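Local coordinates for nitrogenase molybdenum-iron protein beta chain (PDB 4WES), which forms, with the alpha chain, the molybdenum-iron component of nitrogenase, which reduces dinitrogen to ammonia, and shares an [8Fe-7S] cluster with that chain, at residues Q24-Y30 and T148-M153; G79-K85 and Y118-M122; H103-E109 and T137-Y142. All coordinates share one frame. Where two conformers were deposited one is given. Numbering follows the deposited sequence.

Interaction 1: residues Q24-Y30 and T148-M153; sequences QPVGAMY and TGFANM
Two buried helices, 24-33 and 146-161, pack at very close range through a glycine in each, in the core of the chain beside the [8Fe-7S] cluster. The segment axes approach to 6.4 Å and cross at -44°, their N-to-C directions 44° apart. In register, the CA of Gln24 lies 3.9 Å from the CA of Gly149, and the CA of Gly27 lies 4.1 Å from the CA of Phe150. A CB on either glycine would clash: one on Gly149 would strike Gln24 O, one on Gly27 the Phe150 N. Backbone therefore meets backbone, with CA-H...O contacts from Gly149 CA to Gln24 O (3.3 Å) and from Phe150 CA to Gly27 O (3.4 Å). Ala28 CB packs on Met153 CB at 3.8 Å. The t rotamers of Tyr30 and Phe150 bring Tyr30 CD2 and Phe150 CE1 edge against edge at 3.9 Å, while the Tyr30 hydroxyl bonds to Val179 and Thr204. At the N-terminal end of helix 24-33, Gln24 (chi1 m, chi2 t) accepts at OE1 from ND2 of Asn152 (chi1 m), 2.9 Å, and one water accepts from both Gln24 NE2 and Asn152 ND2, each at 3.0 Å; Gln24 NE2 also bonds to the Val143 carbonyl. Pro25, facing away from helix 146-161, lines the cluster pocket. Such crossing, with CA-H...O contacts, is characteristic of close, glycine-mediated helix packing, here beside the P-cluster.

Interaction 2: residues G79-K85 and Y118-M122; sequences GGGSNIK and YISQM
Tyr118, whose CA-to-CB bond points toward 79-85, takes the m rotamer and lays its ring over the glycine-rich start of helix 81-95. One ring face lies over Gly81 CA, a CH-pi contact 11° off the ring normal, with Gly81 CA 3.3 Å from Tyr118 CZ; a CB on Gly81 would clash with the ring. Before it, Gly79 has the positive phi (80°) of a residue leaving the preceding helix, and Gly80 is the N-cap of the next, its amide bonded to Asp113. The Tyr118 hydroxyl reaches this turn, with Tyr118 OH 3.7 Å from Gly80 N, while Tyr118 CD2 touches Ile84 CG2 at 3.8 Å. Ile119 turns away from 79-85 onto strand 133-136. One helical turn beyond Tyr118, Gln121 accepts a hydrogen bond at its OE1 from Lys85 NZ (2.7 Å), the lysine chain extended with chi2 to chi4 all t. Met122 closes the segment: its CG lies 3.5 Å from Lys85 CG, and its CE, brought round by chi3 m, is 4.3 Å from Ile84 CG2. The segment axes are 10.1 Å apart at closest approach, crossing at -48°, with CA atoms 5.8 Å apart for Gly81 and Tyr118 and 6.3 Å for Lys85 and Met122. With Ile84 packed on strand 38-43, the two helices lie side by side against a parallel sheet, the layered alpha/beta packing of a Rossmann-like domain.

Interaction 3: residues H103-E109 and T137-Y142; sequences HTTCLSE and TNTPSY. With CLF (Fe(8)-S(7) cluster), chain H.
Strand 99-104 runs through Thr105 into helix 106-111 beside the irregular segment 137-142, and polar side chains bind the two together near the [8Fe-7S] cluster. The CA atoms pair as His103 with Thr137 (5.1 Å), Thr104 with Thr139 (5.1 Å) and Cys106 with Pro140 (4.9 Å). Thr139 gives two hydrogen bonds to Thr104, both side chains being p rotamers: Thr139 N to Thr104 OG1 (2.8 Å, nearly linear) and Thr139 OG1 to Thr104 O (2.7 Å). Thr104 OG1, having accepted, gives its own proton to Glu109 OE2 (2.6 Å); the same Glu109 OE2 accepts from Asn138 ND2 (2.8 Å), so one carboxylate oxygen serves a donor from each segment. Asn138 OD1 accepts a weak hydrogen bond from His136 NE2, and Thr137 OG1 is weakly bonded to Asn152 O. Glu109, m in chi1 and chi2, also lays its CG 3.8 Å from Pro140 CB. A capping box starts the helix: Thr105 OG1 accepts from Leu107 N (3.1 Å), and Thr105 N donates to Ser108 OG (3.1 Å), which is also bonded to the His43 carbonyl. Beyond it, Cys106 SG and, in the conformer given, Ser141 OG both bind FE6 of the cluster, at 2.4 and 2.0 Å, with Cys106 CB 3.0 Å from Ser141 OG; the segments thus meet on one iron. Cys23 and Cys48 are further ligands from this chain, and Pro76 of the alpha chain packs on Cys106 and Ser141. Such mixed thiolate and oxygen ligation of one iron is consistent with an oxidised P-cluster, as known from relatives.

From the N terminus, helix 24-33 comes first and meets its partner, helix 146-161, more than a hundred residues later; interaction 1 closes this long loop, which encloses both other contacts. Within it, interaction 2 closes a loop of about 30 residues (85 to 118) and interaction 3 one of similar length (109 to 137), and the two cross. Helix 81-95 leads to strand 99-104, and helix 106-111 to helix 115-125. Interactions 1 and 3 touch, with Gln24 OE1 3.2 Å from Thr139 CA, joining the helix pair to the cluster-binding loops. Interaction 2 stands apart, pairing two helices that pack on strands 38-43 and 133-136 of the parallel sheet that also holds strand 99-104.

Interaction 1: residues Q24-Y30 and T148-M153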
# COMPACT_ATOMS: atom_id res chain seq x y z
N GLN B 24 -18.16 16.85 19.36
CA GLN B 24 -19.08 17.34 18.33
C GLN B 24 -18.54 18.43 17.38
O GLN B 24 -18.80 18.31 16.17
CB GLN B 24 -20.38 17.93 18.94
CG GLN B 24 -21.28 16.91 19.59
CD GLN B 24 -22.75 17.31 19.52
OE1 GLN B 24 -23.17 18.09 18.66
NE2 GLN B 24 -23.54 16.70 20.38
N PRO B 25 -17.90 19.50 17.88
CA PRO B 25 -17.75 20.66 16.99
C PRO B 25 -17.02 20.43 15.68
O PRO B 25 -17.41 21.02 14.68
CB PRO B 25 -17.09 21.70 17.89
CG PRO B 25 -17.61 21.33 19.29
CD PRO B 25 -17.54 19.84 19.29
N VAL B 26 -15.95 19.62 15.66
CA VAL B 26 -15.28 19.43 14.37
C VAL B 26 -16.23 18.81 13.33
O VAL B 26 -16.07 19.06 12.13
CB VAL B 26 -13.97 18.63 14.47
CG1 VAL B 26 -14.19 17.14 14.73
CG2 VAL B 26 -13.11 18.85 13.23
N GLY B 27 -17.17 17.98 13.77
CA GLY B 27 -18.14 17.43 12.83
C GLY B 27 -19.02 18.50 12.22
O GLY B 27 -19.35 18.43 11.05
N ALA B 28 -19.44 19.45 13.04
CA ALA B 28 -20.21 20.59 12.55
C ALA B 28 -19.36 21.48 11.65
O ALA B 28 -19.88 22.02 10.65
CB ALA B 28 -20.75 21.39 13.73
N MET B 29 -18.08 21.68 11.98
CA MET B 29 -17.18 22.45 11.16
C MET B 29 -17.03 21.80 9.77
O MET B 29 -17.08 22.49 8.75
CB MET B 29 -15.83 22.58 11.89
CG MET B 29 -14.83 23.45 11.19
SD MET B 29 -13.26 23.63 12.06
CE MET B 29 -13.78 24.61 13.48
N TYR B 30 -16.84 20.49 9.74
CA TYR B 30 -16.74 19.75 8.51
C TYR B 30 -18.01 19.89 7.67
O TYR B 30 -17.94 20.17 6.47
CB TYR B 30 -16.43 18.28 8.84
CG TYR B 30 -16.29 17.40 7.62
CD1 TYR B 30 -15.15 17.47 6.84
CD2 TYR B 30 -17.29 16.51 7.23
CE1 TYR B 30 -15.02 16.70 5.70
CE2 TYR B 30 -17.15 15.72 6.12
CZ TYR B 30 -16.02 15.80 5.34
OH TYR B 30 -15.86 15.08 4.19
N THR B 148 -22.20 13.19 15.91
CA THR B 148 -23.38 13.92 16.37
C THR B 148 -23.30 15.37 15.98
O THR B 148 -24.31 16.01 15.64
CB THR B 148 -23.50 13.78 17.89
OG1 THR B 148 -23.02 12.51 18.33
CG2 THR B 148 -24.92 13.99 18.34
N GLY B 149 -22.11 15.96 16.03
CA GLY B 149 -21.91 17.33 15.63
C GLY B 149 -22.22 17.57 14.16
O GLY B 149 -22.88 18.56 13.79
N PHE B 150 -21.76 16.65 13.32
CA PHE B 150 -22.11 16.65 11.91
C PHE B 150 -23.64 16.60 11.77
O PHE B 150 -24.25 17.39 11.03
CB PHE B 150 -21.42 15.50 11.21
CG PHE B 150 -21.72 15.41 9.73
CD1 PHE B 150 -20.85 15.94 8.80
CD2 PHE B 150 -22.85 14.77 9.28
CE1 PHE B 150 -21.11 15.86 7.45
CE2 PHE B 150 -23.13 14.68 7.92
CZ PHE B 150 -22.24 15.20 7.01
N ALA B 151 -24.26 15.65 12.45
CA ALA B 151 -25.71 15.48 12.33
C ALA B 151 -26.45 16.73 12.71
O ALA B 151 -27.46 17.10 12.05
CB ALA B 151 -26.19 14.33 13.18
N ASN B 152 -26.01 17.37 13.78
CA ASN B 152 -26.63 18.60 14.26
C ASN B 152 -26.46 19.77 13.28
O ASN B 152 -27.42 20.51 13.02
CB ASN B 152 -26.07 18.96 15.66
CG ASN B 152 -26.65 18.12 16.74
OD1 ASN B 152 -27.77 17.61 16.62
ND2 ASN B 152 -25.92 17.94 17.81
N MET B 153 -25.30 19.90 12.66
CA MET B 153 -25.11 20.96 11.70
C MET B 153 -26.04 20.74 10.50
O MET B 153 -26.58 21.70 9.95
CB MET B 153 -23.64 21.03 11.24
CG MET B 153 -23.33 22.27 10.39
SD MET B 153 -23.19 23.82 11.32
CE MET B 153 -24.77 24.54 11.06
O HOH W 1 -26.48 17.00 20.61

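Interaction 2: residues G79-K85 and Y118-M122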
# COMPACT_ATOMS: atom_id res chain seq x y z
N GLY B 79 -22.07 35.80 29.37
CA GLY B 79 -22.44 35.08 28.18
C GLY B 79 -21.69 35.61 26.96
O GLY B 79 -21.01 36.63 27.04
N GLY B 80 -21.80 34.90 25.85
CA GLY B 80 -21.04 35.23 24.66
C GLY B 80 -21.73 36.08 23.62
O GLY B 80 -21.25 36.15 22.49
N GLY B 81 -22.86 36.72 23.98
CA GLY B 81 -23.59 37.51 22.99
C GLY B 81 -22.74 38.62 22.40
O GLY B 81 -22.73 38.85 21.19
N SER B 82 -22.06 39.37 23.25
CA SER B 82 -21.25 40.49 22.73
C SER B 82 -20.17 39.97 21.78
O SER B 82 -19.90 40.57 20.74
CB SER B 82 -20.62 41.31 23.84
OG SER B 82 -19.76 40.49 24.62
N ASN B 83 -19.57 38.84 22.15
CA ASN B 83 -18.50 38.28 21.34
C ASN B 83 -18.96 37.90 19.93
O ASN B 83 -18.27 38.20 18.97
CB ASN B 83 -17.91 37.02 21.96
CG ASN B 83 -17.32 37.26 23.30
OD1 ASN B 83 -18.09 37.62 24.22
ND2 ASN B 83 -16.00 37.04 23.47
N ILE B 84 -20.10 37.22 19.83
CA ILE B 84 -20.52 36.78 18.53
C ILE B 84 -21.00 37.96 17.68
O ILE B 84 -20.80 37.97 16.49
CB ILE B 84 -21.54 35.63 18.58
CG1 ILE B 84 -21.62 34.97 17.20
CG2 ILE B 84 -22.91 36.10 19.05
CD1 ILE B 84 -22.39 33.69 17.18
N LYS B 85 -21.59 38.98 18.31
CA LYS B 85 -22.00 40.17 17.58
C LYS B 85 -20.80 40.91 17.00
O LYS B 85 -20.78 41.34 15.85
CB LYS B 85 -22.83 41.07 18.49
CG LYS B 85 -24.17 40.46 18.82
CD LYS B 85 -24.86 41.32 19.87
CE LYS B 85 -26.03 40.61 20.47
NZ LYS B 85 -26.65 41.52 21.47
N TYR B 118 -29.22 36.03 19.98
CA TYR B 118 -28.13 36.82 19.46
C TYR B 118 -28.31 37.09 17.95
O TYR B 118 -28.02 38.19 17.46
CB TYR B 118 -26.78 36.14 19.72
CG TYR B 118 -26.45 35.84 21.17
CD1 TYR B 118 -27.05 36.53 22.22
CD2 TYR B 118 -25.51 34.87 21.47
CE1 TYR B 118 -26.73 36.23 23.54
CE2 TYR B 118 -25.18 34.57 22.78
CZ TYR B 118 -25.79 35.23 23.81
OH TYR B 118 -25.42 34.90 25.11
N ILE B 119 -28.75 36.07 17.22
CA ILE B 119 -28.84 36.20 15.78
C ILE B 119 -29.96 37.19 15.40
O ILE B 119 -29.84 38.02 14.48
CB ILE B 119 -29.04 34.81 15.13
CG1 ILE B 119 -27.74 34.03 15.24
CG2 ILE B 119 -29.41 34.96 13.66
CD1 ILE B 119 -27.84 32.58 14.82
N SER B 120 -31.07 37.14 16.13
CA SER B 120 -32.17 38.10 15.91
C SER B 120 -31.70 39.54 16.25
O SER B 120 -31.98 40.49 15.53
CB SER B 120 -33.38 37.62 16.69
OG SER B 120 -33.32 38.00 18.04
N GLN B 121 -30.86 39.67 17.28
CA GLN B 121 -30.31 40.97 17.67
C GLN B 121 -29.33 41.49 16.62
O GLN B 121 -29.29 42.69 16.37
CB GLN B 121 -29.66 40.89 19.05
CG GLN B 121 -30.69 40.71 20.15
CD GLN B 121 -30.11 40.46 21.51
OE1 GLN B 121 -28.96 40.06 21.66
NE2 GLN B 121 -30.93 40.69 22.54
N MET B 122 -28.57 40.60 15.98
CA MET B 122 -27.69 41.09 14.93
C MET B 122 -28.47 41.61 13.73
O MET B 122 -28.09 42.63 13.16
CB MET B 122 -26.69 40.02 14.55
CG MET B 122 -25.76 39.78 15.72
SD MET B 122 -24.47 38.63 15.33
CE MET B 122 -25.28 37.05 15.54

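Interaction 3: residues H103-E109 and T137-Y142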
# COMPACT_ATOMS: atom_id res chain seq x y z
N HIS B 103 -21.55 26.97 15.22
CA HIS B 103 -21.76 25.87 16.12
C HIS B 103 -21.22 26.29 17.50
O HIS B 103 -20.64 27.39 17.63
CB HIS B 103 -21.09 24.57 15.61
CG HIS B 103 -19.60 24.68 15.46
ND1 HIS B 103 -18.98 24.96 14.26
CD2 HIS B 103 -18.60 24.61 16.37
CE1 HIS B 103 -17.66 24.99 14.45
NE2 HIS B 103 -17.41 24.80 15.72
N THR B 104 -21.45 25.46 18.51
CA THR B 104 -21.14 25.85 19.88
C THR B 104 -20.12 24.89 20.48
O THR B 104 -19.68 23.96 19.84
CB THR B 104 -22.41 25.96 20.71
OG1 THR B 104 -23.04 24.69 20.73
CG2 THR B 104 -23.34 27.02 20.14
N THR B 105 -19.75 25.14 21.71
CA THR B 105 -18.81 24.30 22.43
C THR B 105 -19.36 23.92 23.78
O THR B 105 -20.39 24.44 24.20
CB THR B 105 -17.43 24.97 22.63
OG1 THR B 105 -17.51 25.98 23.64
CG2 THR B 105 -16.88 25.57 21.33
N CYS B 106 -18.65 23.05 24.51
CA CYS B 106 -19.08 22.78 25.88
C CYS B 106 -19.18 24.05 26.73
O CYS B 106 -19.99 24.09 27.65
CB CYS B 106 -18.13 21.81 26.55
SG CYS B 106 -16.36 22.20 26.40
N LEU B 107 -18.37 25.07 26.44
CA LEU B 107 -18.41 26.30 27.23
C LEU B 107 -19.72 27.04 27.02
O LEU B 107 -20.44 27.35 27.98
CB LEU B 107 -17.26 27.21 26.84
CG LEU B 107 -17.16 28.53 27.58
CD1 LEU B 107 -17.22 28.37 29.10
CD2 LEU B 107 -15.94 29.31 27.17
N SER B 108 -20.05 27.34 25.76
CA SER B 108 -21.27 28.10 25.52
C SER B 108 -22.52 27.29 25.87
O SER B 108 -23.52 27.87 26.29
CB SER B 108 -21.28 28.64 24.10
OG SER B 108 -20.92 27.64 23.15
N GLU B 109 -22.48 25.97 25.72
CA GLU B 109 -23.60 25.13 26.09
C GLU B 109 -23.75 25.07 27.63
O GLU B 109 -24.88 25.14 28.15
CB GLU B 109 -23.46 23.76 25.48
CG GLU B 109 -23.59 23.77 23.94
CD GLU B 109 -24.97 24.17 23.46
OE1 GLU B 109 -25.95 23.86 24.15
OE2 GLU B 109 -25.07 24.82 22.41
N THR B 137 -26.24 25.77 14.78
CA THR B 137 -26.66 24.60 15.50
C THR B 137 -26.06 24.63 16.91
O THR B 137 -25.26 25.51 17.20
CB THR B 137 -26.32 23.29 14.78
OG1 THR B 137 -26.93 22.19 15.46
CG2 THR B 137 -24.85 23.08 14.69
N ASN B 138 -26.50 23.71 17.76
CA ASN B 138 -25.98 23.56 19.12
C ASN B 138 -25.26 22.23 19.21
O ASN B 138 -25.84 21.17 18.88
CB ASN B 138 -27.12 23.61 20.15
CG ASN B 138 -27.80 24.96 20.16
OD1 ASN B 138 -28.77 25.20 19.41
ND2 ASN B 138 -27.29 25.87 20.98
N THR B 139 -24.01 22.27 19.62
CA THR B 139 -23.10 21.12 19.58
C THR B 139 -22.35 20.92 20.90
O THR B 139 -21.13 21.05 20.97
CB THR B 139 -22.13 21.27 18.39
OG1 THR B 139 -21.53 22.57 18.39
CG2 THR B 139 -22.85 21.06 17.08
N PRO B 140 -23.09 20.57 21.96
CA PRO B 140 -22.43 20.28 23.24
C PRO B 140 -21.50 19.09 23.16
O PRO B 140 -21.91 17.99 22.82
CB PRO B 140 -23.59 19.99 24.17
CG PRO B 140 -24.69 19.49 23.28
CD PRO B 140 -24.53 20.30 22.00
N SER B 141 -20.25 19.31 23.52
CA SER B 141 -19.24 18.27 23.34
C SER B 141 -19.34 17.13 24.33
O SER B 141 -18.73 16.06 24.13
CB SER B 141 -17.84 18.87 23.40
OG SER B 141 -17.68 19.76 24.45
N TYR B 142 -20.07 17.34 25.41
CA TYR B 142 -20.36 16.30 26.38
C TYR B 142 -21.51 15.39 25.94
O TYR B 142 -21.85 14.48 26.68
CB TYR B 142 -20.60 16.94 27.73
CG TYR B 142 -21.53 18.12 27.74
CD1 TYR B 142 -21.02 19.41 27.75
CD2 TYR B 142 -22.91 17.97 27.76
CE1 TYR B 142 -21.86 20.51 27.77
CE2 TYR B 142 -23.76 19.06 27.81
CZ TYR B 142 -23.23 20.34 27.83
OH TYR B 142 -24.05 21.45 27.87
FE1 CLF H . -12.05 24.79 26.30
FE2 CLF H . -11.62 24.17 23.93
FE3 CLF H . -9.40 24.69 25.49
FE4 CLF H . -10.93 22.48 25.82
S1 CLF H . -13.22 22.94 25.36
S2A CLF H . -11.00 26.21 24.78
S4A CLF H . -9.64 22.97 24.00
S3A CLF H . -10.26 23.91 27.51
FE5 CLF H . -12.43 19.69 24.46
FE6 CLF H . -15.90 20.71 24.62
FE7 CLF H . -14.37 19.81 22.52
FE8 CLF H . -13.67 22.34 23.12
S2B CLF H . -14.49 18.90 24.63
S3B CLF H . -15.76 21.66 22.52
S4B CLF H . -12.23 20.67 22.40